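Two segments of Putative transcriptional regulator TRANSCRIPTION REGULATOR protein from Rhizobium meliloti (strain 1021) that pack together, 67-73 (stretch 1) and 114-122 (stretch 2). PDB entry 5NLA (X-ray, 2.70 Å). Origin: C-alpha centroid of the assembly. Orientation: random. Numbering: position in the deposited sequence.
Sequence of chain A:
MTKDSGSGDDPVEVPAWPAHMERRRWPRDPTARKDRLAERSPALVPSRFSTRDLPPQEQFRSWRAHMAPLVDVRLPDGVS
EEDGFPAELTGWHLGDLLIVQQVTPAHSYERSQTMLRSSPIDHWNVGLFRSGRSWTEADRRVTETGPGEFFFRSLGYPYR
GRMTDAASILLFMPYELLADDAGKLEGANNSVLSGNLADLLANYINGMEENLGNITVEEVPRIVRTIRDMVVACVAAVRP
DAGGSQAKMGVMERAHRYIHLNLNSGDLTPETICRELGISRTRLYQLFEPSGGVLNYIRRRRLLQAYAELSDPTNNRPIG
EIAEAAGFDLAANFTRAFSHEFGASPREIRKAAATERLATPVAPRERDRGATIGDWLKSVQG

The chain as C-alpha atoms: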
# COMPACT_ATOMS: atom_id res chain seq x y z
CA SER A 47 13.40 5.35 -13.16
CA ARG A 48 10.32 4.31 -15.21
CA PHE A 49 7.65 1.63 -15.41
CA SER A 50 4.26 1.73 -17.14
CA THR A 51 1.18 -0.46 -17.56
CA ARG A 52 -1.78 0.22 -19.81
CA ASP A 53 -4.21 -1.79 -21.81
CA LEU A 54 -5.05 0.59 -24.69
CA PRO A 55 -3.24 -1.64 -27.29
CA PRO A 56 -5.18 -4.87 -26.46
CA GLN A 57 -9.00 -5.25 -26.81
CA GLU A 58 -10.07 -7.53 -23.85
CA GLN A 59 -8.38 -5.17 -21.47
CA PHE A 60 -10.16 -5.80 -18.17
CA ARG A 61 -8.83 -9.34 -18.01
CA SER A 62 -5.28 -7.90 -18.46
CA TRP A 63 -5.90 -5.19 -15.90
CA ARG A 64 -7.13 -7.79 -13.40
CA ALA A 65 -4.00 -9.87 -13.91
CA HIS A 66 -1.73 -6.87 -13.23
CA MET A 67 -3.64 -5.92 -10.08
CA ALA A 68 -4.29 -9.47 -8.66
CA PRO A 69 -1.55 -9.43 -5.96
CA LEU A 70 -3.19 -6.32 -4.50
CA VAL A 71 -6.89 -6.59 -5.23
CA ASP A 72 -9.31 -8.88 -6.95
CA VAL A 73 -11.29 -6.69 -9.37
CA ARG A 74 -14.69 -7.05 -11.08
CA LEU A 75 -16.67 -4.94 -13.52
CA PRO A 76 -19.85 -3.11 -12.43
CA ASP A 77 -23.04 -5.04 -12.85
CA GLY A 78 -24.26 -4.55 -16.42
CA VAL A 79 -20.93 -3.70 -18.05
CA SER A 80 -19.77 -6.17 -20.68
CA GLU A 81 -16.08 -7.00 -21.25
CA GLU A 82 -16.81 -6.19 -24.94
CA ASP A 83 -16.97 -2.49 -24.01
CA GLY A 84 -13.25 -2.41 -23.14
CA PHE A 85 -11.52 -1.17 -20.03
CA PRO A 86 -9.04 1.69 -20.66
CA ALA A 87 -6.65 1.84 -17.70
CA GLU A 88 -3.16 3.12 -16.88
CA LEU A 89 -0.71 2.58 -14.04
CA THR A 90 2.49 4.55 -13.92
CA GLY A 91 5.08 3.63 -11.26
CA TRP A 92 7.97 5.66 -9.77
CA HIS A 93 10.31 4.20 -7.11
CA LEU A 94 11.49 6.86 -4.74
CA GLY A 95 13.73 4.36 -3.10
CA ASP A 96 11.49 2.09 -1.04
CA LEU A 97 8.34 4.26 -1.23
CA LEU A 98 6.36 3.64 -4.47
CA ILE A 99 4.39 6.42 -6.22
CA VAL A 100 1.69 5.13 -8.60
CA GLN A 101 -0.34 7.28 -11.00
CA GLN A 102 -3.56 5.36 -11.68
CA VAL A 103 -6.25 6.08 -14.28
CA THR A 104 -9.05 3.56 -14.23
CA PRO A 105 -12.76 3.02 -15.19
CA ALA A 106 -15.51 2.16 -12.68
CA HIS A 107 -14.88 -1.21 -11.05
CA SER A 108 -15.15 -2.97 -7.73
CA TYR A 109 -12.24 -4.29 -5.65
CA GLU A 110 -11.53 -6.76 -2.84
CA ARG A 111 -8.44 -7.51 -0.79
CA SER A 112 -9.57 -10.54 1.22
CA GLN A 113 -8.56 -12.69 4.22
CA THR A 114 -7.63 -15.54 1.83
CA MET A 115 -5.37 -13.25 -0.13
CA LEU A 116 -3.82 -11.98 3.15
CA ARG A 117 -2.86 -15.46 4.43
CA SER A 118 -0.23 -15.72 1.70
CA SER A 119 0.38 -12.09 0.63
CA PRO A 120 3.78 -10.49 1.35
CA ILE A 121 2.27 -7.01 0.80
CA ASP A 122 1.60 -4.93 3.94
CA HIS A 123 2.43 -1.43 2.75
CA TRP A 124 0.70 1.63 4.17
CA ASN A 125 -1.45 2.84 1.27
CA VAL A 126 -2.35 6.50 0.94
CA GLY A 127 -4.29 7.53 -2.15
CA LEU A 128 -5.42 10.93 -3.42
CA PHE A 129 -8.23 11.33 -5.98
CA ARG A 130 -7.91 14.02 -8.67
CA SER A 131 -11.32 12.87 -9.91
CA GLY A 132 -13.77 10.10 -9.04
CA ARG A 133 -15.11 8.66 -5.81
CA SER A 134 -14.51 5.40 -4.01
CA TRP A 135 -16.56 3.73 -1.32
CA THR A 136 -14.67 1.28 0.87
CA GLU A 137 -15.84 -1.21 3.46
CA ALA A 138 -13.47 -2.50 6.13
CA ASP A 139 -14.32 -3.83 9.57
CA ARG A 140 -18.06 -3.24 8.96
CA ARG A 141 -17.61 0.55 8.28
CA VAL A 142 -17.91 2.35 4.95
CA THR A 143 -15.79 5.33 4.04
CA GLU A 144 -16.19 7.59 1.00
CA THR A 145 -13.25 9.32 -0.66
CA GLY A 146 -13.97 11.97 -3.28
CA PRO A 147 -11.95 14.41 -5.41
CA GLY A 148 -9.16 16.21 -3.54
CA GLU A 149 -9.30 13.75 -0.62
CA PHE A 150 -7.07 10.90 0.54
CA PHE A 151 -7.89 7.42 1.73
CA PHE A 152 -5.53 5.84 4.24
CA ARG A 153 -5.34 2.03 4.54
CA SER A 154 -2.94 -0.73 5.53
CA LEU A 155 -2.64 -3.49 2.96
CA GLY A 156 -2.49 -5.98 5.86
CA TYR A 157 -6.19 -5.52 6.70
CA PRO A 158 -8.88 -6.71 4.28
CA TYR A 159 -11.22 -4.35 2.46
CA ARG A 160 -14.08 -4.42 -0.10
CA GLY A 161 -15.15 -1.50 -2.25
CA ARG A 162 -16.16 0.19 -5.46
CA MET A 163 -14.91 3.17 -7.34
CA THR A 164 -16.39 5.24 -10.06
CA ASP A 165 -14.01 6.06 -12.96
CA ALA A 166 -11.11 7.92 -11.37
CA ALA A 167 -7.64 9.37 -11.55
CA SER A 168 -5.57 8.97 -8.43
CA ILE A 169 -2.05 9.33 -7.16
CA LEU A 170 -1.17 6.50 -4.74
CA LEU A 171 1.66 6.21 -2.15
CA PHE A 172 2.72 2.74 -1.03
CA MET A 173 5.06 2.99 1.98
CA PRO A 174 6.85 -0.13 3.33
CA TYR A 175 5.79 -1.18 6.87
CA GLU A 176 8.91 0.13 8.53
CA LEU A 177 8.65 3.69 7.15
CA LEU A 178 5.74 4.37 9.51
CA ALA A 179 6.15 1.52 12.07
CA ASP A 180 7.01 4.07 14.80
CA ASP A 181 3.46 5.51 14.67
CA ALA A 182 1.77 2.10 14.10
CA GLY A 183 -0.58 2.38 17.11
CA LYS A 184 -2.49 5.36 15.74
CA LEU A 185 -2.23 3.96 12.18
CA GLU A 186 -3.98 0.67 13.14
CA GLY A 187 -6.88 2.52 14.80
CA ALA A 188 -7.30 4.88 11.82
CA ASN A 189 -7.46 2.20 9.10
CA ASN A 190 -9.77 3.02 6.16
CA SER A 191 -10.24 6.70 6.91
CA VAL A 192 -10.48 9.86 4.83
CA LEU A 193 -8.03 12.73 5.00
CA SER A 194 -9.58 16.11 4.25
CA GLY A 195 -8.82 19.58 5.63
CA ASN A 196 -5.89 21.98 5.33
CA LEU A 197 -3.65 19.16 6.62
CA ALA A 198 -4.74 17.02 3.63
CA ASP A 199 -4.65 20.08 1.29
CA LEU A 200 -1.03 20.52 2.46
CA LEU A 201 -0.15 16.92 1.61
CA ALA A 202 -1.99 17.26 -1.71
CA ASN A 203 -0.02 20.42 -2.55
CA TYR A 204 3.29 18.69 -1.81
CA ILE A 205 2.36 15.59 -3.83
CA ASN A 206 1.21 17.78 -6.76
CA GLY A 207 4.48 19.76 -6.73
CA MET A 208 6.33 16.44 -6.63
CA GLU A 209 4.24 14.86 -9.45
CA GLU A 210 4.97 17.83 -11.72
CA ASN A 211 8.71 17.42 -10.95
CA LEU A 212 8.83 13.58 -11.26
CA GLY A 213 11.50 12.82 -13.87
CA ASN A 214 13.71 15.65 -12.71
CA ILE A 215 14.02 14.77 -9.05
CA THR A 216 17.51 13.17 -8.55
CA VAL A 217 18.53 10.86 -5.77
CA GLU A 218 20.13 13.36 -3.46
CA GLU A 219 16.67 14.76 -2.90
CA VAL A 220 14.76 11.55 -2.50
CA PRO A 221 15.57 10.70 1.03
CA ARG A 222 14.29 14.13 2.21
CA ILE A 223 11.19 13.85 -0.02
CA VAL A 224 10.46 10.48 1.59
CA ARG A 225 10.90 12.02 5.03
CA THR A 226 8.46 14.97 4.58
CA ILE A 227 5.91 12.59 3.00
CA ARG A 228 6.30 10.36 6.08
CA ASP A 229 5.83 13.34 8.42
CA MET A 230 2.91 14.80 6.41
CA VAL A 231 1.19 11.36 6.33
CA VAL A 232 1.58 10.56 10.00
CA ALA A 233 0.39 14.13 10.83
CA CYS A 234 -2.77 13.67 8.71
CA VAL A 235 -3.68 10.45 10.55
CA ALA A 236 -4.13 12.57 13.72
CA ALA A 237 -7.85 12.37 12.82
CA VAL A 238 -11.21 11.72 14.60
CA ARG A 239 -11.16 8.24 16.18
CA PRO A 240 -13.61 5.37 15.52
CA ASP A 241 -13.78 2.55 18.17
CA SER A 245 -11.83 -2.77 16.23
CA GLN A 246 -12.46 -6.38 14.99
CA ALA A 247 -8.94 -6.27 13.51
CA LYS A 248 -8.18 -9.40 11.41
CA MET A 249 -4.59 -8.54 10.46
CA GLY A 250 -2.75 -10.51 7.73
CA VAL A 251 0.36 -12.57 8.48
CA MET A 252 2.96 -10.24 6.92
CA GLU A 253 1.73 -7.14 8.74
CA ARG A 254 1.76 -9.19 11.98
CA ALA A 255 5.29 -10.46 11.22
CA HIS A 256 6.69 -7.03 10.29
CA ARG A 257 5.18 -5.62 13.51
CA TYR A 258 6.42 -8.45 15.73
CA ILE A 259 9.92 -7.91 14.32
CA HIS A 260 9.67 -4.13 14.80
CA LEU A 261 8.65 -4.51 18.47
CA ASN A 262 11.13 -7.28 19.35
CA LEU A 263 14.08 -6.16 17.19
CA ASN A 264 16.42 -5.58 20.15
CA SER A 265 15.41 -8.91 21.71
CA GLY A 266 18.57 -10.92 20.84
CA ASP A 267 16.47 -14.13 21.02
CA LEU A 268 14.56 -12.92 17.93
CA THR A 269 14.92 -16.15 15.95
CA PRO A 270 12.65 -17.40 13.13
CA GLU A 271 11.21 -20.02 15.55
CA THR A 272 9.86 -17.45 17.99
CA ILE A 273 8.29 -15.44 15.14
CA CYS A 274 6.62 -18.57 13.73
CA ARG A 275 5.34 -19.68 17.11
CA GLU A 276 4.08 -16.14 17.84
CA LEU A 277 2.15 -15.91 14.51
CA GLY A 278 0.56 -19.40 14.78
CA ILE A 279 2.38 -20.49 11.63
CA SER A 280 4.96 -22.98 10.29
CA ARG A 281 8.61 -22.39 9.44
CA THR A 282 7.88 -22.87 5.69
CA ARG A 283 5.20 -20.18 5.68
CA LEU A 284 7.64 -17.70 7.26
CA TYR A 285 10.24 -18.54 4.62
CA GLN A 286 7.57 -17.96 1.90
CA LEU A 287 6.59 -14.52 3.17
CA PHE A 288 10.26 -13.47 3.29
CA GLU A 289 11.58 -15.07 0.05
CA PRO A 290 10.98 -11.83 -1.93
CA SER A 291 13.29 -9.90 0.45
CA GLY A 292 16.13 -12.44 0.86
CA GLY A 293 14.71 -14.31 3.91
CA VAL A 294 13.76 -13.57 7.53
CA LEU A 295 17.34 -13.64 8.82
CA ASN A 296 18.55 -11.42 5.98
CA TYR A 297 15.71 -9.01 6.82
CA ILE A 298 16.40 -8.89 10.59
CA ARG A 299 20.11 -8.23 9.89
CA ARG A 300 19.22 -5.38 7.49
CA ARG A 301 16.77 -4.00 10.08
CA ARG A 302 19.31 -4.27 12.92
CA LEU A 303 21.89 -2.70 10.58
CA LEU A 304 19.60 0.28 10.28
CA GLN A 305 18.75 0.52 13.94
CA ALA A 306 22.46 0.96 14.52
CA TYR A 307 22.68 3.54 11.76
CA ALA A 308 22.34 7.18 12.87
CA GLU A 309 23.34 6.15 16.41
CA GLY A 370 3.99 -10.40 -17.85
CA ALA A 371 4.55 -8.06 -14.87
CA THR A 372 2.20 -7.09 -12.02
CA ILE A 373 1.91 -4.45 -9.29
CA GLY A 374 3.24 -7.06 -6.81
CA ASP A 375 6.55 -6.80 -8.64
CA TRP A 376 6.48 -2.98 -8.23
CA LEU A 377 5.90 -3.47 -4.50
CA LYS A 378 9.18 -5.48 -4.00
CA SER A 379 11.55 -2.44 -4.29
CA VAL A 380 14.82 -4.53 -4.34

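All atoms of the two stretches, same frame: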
# COMPACT_ATOMS: atom_id res chain seq x y z
N MET A 67 -3.25 -6.39 -11.39
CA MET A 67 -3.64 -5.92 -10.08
C MET A 67 -3.92 -7.02 -9.07
O MET A 67 -4.10 -6.71 -7.91
CB MET A 67 -4.87 -5.01 -10.21
CG MET A 67 -4.64 -3.76 -11.05
SD MET A 67 -3.46 -2.60 -10.36
CE MET A 67 -4.29 -2.30 -8.81
N ALA A 68 -3.94 -8.29 -9.51
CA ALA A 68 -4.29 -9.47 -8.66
C ALA A 68 -3.60 -9.62 -7.30
O ALA A 68 -4.27 -9.93 -6.32
CB ALA A 68 -4.11 -10.77 -9.45
N PRO A 69 -2.26 -9.42 -7.24
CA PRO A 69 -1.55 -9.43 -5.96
C PRO A 69 -2.09 -8.46 -4.92
O PRO A 69 -1.94 -8.69 -3.72
CB PRO A 69 -0.14 -9.01 -6.34
CG PRO A 69 0.03 -9.47 -7.73
CD PRO A 69 -1.32 -9.27 -8.37
N LEU A 70 -2.68 -7.36 -5.38
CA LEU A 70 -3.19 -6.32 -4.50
C LEU A 70 -4.67 -6.48 -4.22
O LEU A 70 -5.10 -6.51 -3.07
CB LEU A 70 -2.93 -4.96 -5.15
CG LEU A 70 -3.14 -3.73 -4.28
CD1 LEU A 70 -2.41 -3.85 -2.95
CD2 LEU A 70 -2.68 -2.47 -5.02
N VAL A 71 -5.44 -6.59 -5.30
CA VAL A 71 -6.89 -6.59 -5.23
C VAL A 71 -7.43 -7.50 -6.29
O VAL A 71 -6.88 -7.57 -7.38
CB VAL A 71 -7.49 -5.18 -5.44
CG1 VAL A 71 -7.49 -4.38 -4.14
CG2 VAL A 71 -6.76 -4.42 -6.54
N ASP A 72 -8.48 -8.23 -5.95
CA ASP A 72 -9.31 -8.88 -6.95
C ASP A 72 -10.32 -7.84 -7.44
O ASP A 72 -10.99 -7.21 -6.62
CB ASP A 72 -10.05 -10.06 -6.35
CG ASP A 72 -10.70 -10.93 -7.39
OD1 ASP A 72 -10.50 -10.69 -8.61
OD2 ASP A 72 -11.40 -11.88 -6.98
N VAL A 73 -10.41 -7.68 -8.76
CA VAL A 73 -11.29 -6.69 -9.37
C VAL A 73 -12.39 -7.32 -10.22
O VAL A 73 -12.22 -8.42 -10.75
CB VAL A 73 -10.51 -5.67 -10.22
CG1 VAL A 73 -9.55 -4.87 -9.34
CG2 VAL A 73 -9.76 -6.33 -11.37
N THR A 114 -8.31 -14.48 2.59
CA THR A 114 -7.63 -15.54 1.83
C THR A 114 -6.37 -15.03 1.15
O THR A 114 -5.32 -15.69 1.17
CB THR A 114 -8.55 -16.15 0.75
OG1 THR A 114 -9.80 -16.52 1.33
CG2 THR A 114 -7.91 -17.40 0.12
N MET A 115 -6.49 -13.88 0.52
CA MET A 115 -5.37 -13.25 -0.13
C MET A 115 -4.30 -12.90 0.90
O MET A 115 -3.12 -13.12 0.66
CB MET A 115 -5.82 -11.99 -0.91
CG MET A 115 -6.75 -12.30 -2.11
SD MET A 115 -7.47 -10.82 -2.85
CE MET A 115 -5.94 -10.10 -3.39
N LEU A 116 -4.73 -12.41 2.06
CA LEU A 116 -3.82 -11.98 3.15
C LEU A 116 -3.02 -13.08 3.89
O LEU A 116 -1.95 -12.79 4.48
CB LEU A 116 -4.62 -11.16 4.18
CG LEU A 116 -4.92 -9.74 3.71
CD1 LEU A 116 -5.90 -9.06 4.67
CD2 LEU A 116 -3.64 -8.92 3.55
N ARG A 117 -3.54 -14.30 3.87
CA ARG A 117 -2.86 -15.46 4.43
C ARG A 117 -1.50 -15.72 3.79
O ARG A 117 -0.57 -16.20 4.44
CB ARG A 117 -3.73 -16.72 4.26
CG ARG A 117 -5.01 -16.72 5.08
CD ARG A 117 -5.48 -18.11 5.49
NE ARG A 117 -6.47 -18.71 4.58
CZ ARG A 117 -6.21 -19.46 3.50
NH1 ARG A 117 -4.96 -19.74 3.11
NH2 ARG A 117 -7.22 -19.96 2.79
N SER A 118 -1.40 -15.44 2.50
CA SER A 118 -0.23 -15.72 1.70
C SER A 118 0.49 -14.45 1.22
O SER A 118 1.66 -14.53 0.84
CB SER A 118 -0.66 -16.53 0.48
OG SER A 118 -1.84 -15.99 -0.12
N SER A 119 -0.17 -13.30 1.25
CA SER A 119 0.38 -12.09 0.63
C SER A 119 1.54 -11.51 1.44
O SER A 119 1.40 -11.28 2.66
CB SER A 119 -0.68 -11.00 0.47
OG SER A 119 -0.12 -9.88 -0.18
N PRO A 120 2.67 -11.23 0.76
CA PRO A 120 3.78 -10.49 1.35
C PRO A 120 3.62 -8.96 1.37
O PRO A 120 4.54 -8.25 1.79
CB PRO A 120 4.96 -10.90 0.47
CG PRO A 120 4.37 -11.16 -0.85
CD PRO A 120 2.98 -11.68 -0.61
N ILE A 121 2.48 -8.45 0.91
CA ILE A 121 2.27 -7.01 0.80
C ILE A 121 1.58 -6.53 2.08
O ILE A 121 0.51 -7.06 2.45
CB ILE A 121 1.45 -6.66 -0.47
CG1 ILE A 121 2.23 -7.08 -1.72
CG2 ILE A 121 1.15 -5.17 -0.53
CD1 ILE A 121 1.40 -7.14 -2.99
N ASP A 122 2.20 -5.57 2.76
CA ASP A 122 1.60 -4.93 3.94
C ASP A 122 1.89 -3.43 4.00
O ASP A 122 1.92 -2.81 5.08
CB ASP A 122 2.11 -5.61 5.20
CG ASP A 122 3.61 -5.53 5.35
OD1 ASP A 122 4.30 -5.12 4.38
OD2 ASP A 122 4.10 -5.90 6.43

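The most unusual feature of this contact is how much of it rests on one methyl group. The terminal CE of Met 115 touches backbone atoms of five consecutive residues, Ala 68 to Asp 72. No hydrogen bond joins the two stretches, so the contact is one of van der Waals packing. It is small, burying 243 Å² with both sides summed.

Met 115 lies in the helix of the second stretch and its CA-to-CB bond points toward the first. Its chi angles are m, t and p. With chi2 t the chain reaches out, and chi3 p turns CE at its end, where it lies beside the backbone. Met 115 CE lies 3.4 Å from Ala 68 O and 3.7 Å from Leu 70 O. Met 115 CE is also 4.0 Å from Val 71 N and 4.1 Å from Asp 72 N. The sulfur comes near the side chain of Asp 72, with Met 115 SD 4.4 Å from Asp 72 CB. Met 115 loses more surface to the contact than any other residue, 77 Å².

The turn that receives the methyl is held by its own backbone. Met 67 O accepts from Leu 70 N at 3.0 Å and from Val 71 N at 2.9 Å. Residues 68-70 have helical phi/psi without the regular bonds. The chain then passes into a strand at Asp 72.

Ile 121 makes the second part of the contact. Its CA-to-CB bond also points toward the first stretch, with chi1 m and chi2 t. Ile 121 CD1 sits 3.8 Å from Pro 69 O and 4.1 Å from Pro 69 CB, so it meets both the carbonyl and the ring of the proline. Leu 70 points away at its CA-to-CB bond, but the end of its side chain comes nearer. Leu 70 CD1 reaches 4.5 Å from Ile 121 CG2, a loose apolar contact.

Ser 119 lies between Met 115 and Ile 121 in sequence. Ser 119 OG is 4.2 Å from Pro 69 O, too far for a hydrogen bond. Instead, Ser 119 OG accepts from Ile 121 N at 3.2 Å, with an N-H...acceptor angle of 163°. This bond braces the loop that carries Ile 121. The same hydroxyl is also hydrogen-bonded elsewhere in the structure.

Within the second stretch, Met 115 O accepts from Ser 118 OG at 3.2 Å. Two weak backbone bonds reach the same carbonyl: Ser 118 N to Met 115 O at 3.4 Å and Ser 119 N to Met 115 O at 3.0 Å. These local bonds tie Met 115 to the segment leading toward Ile 121.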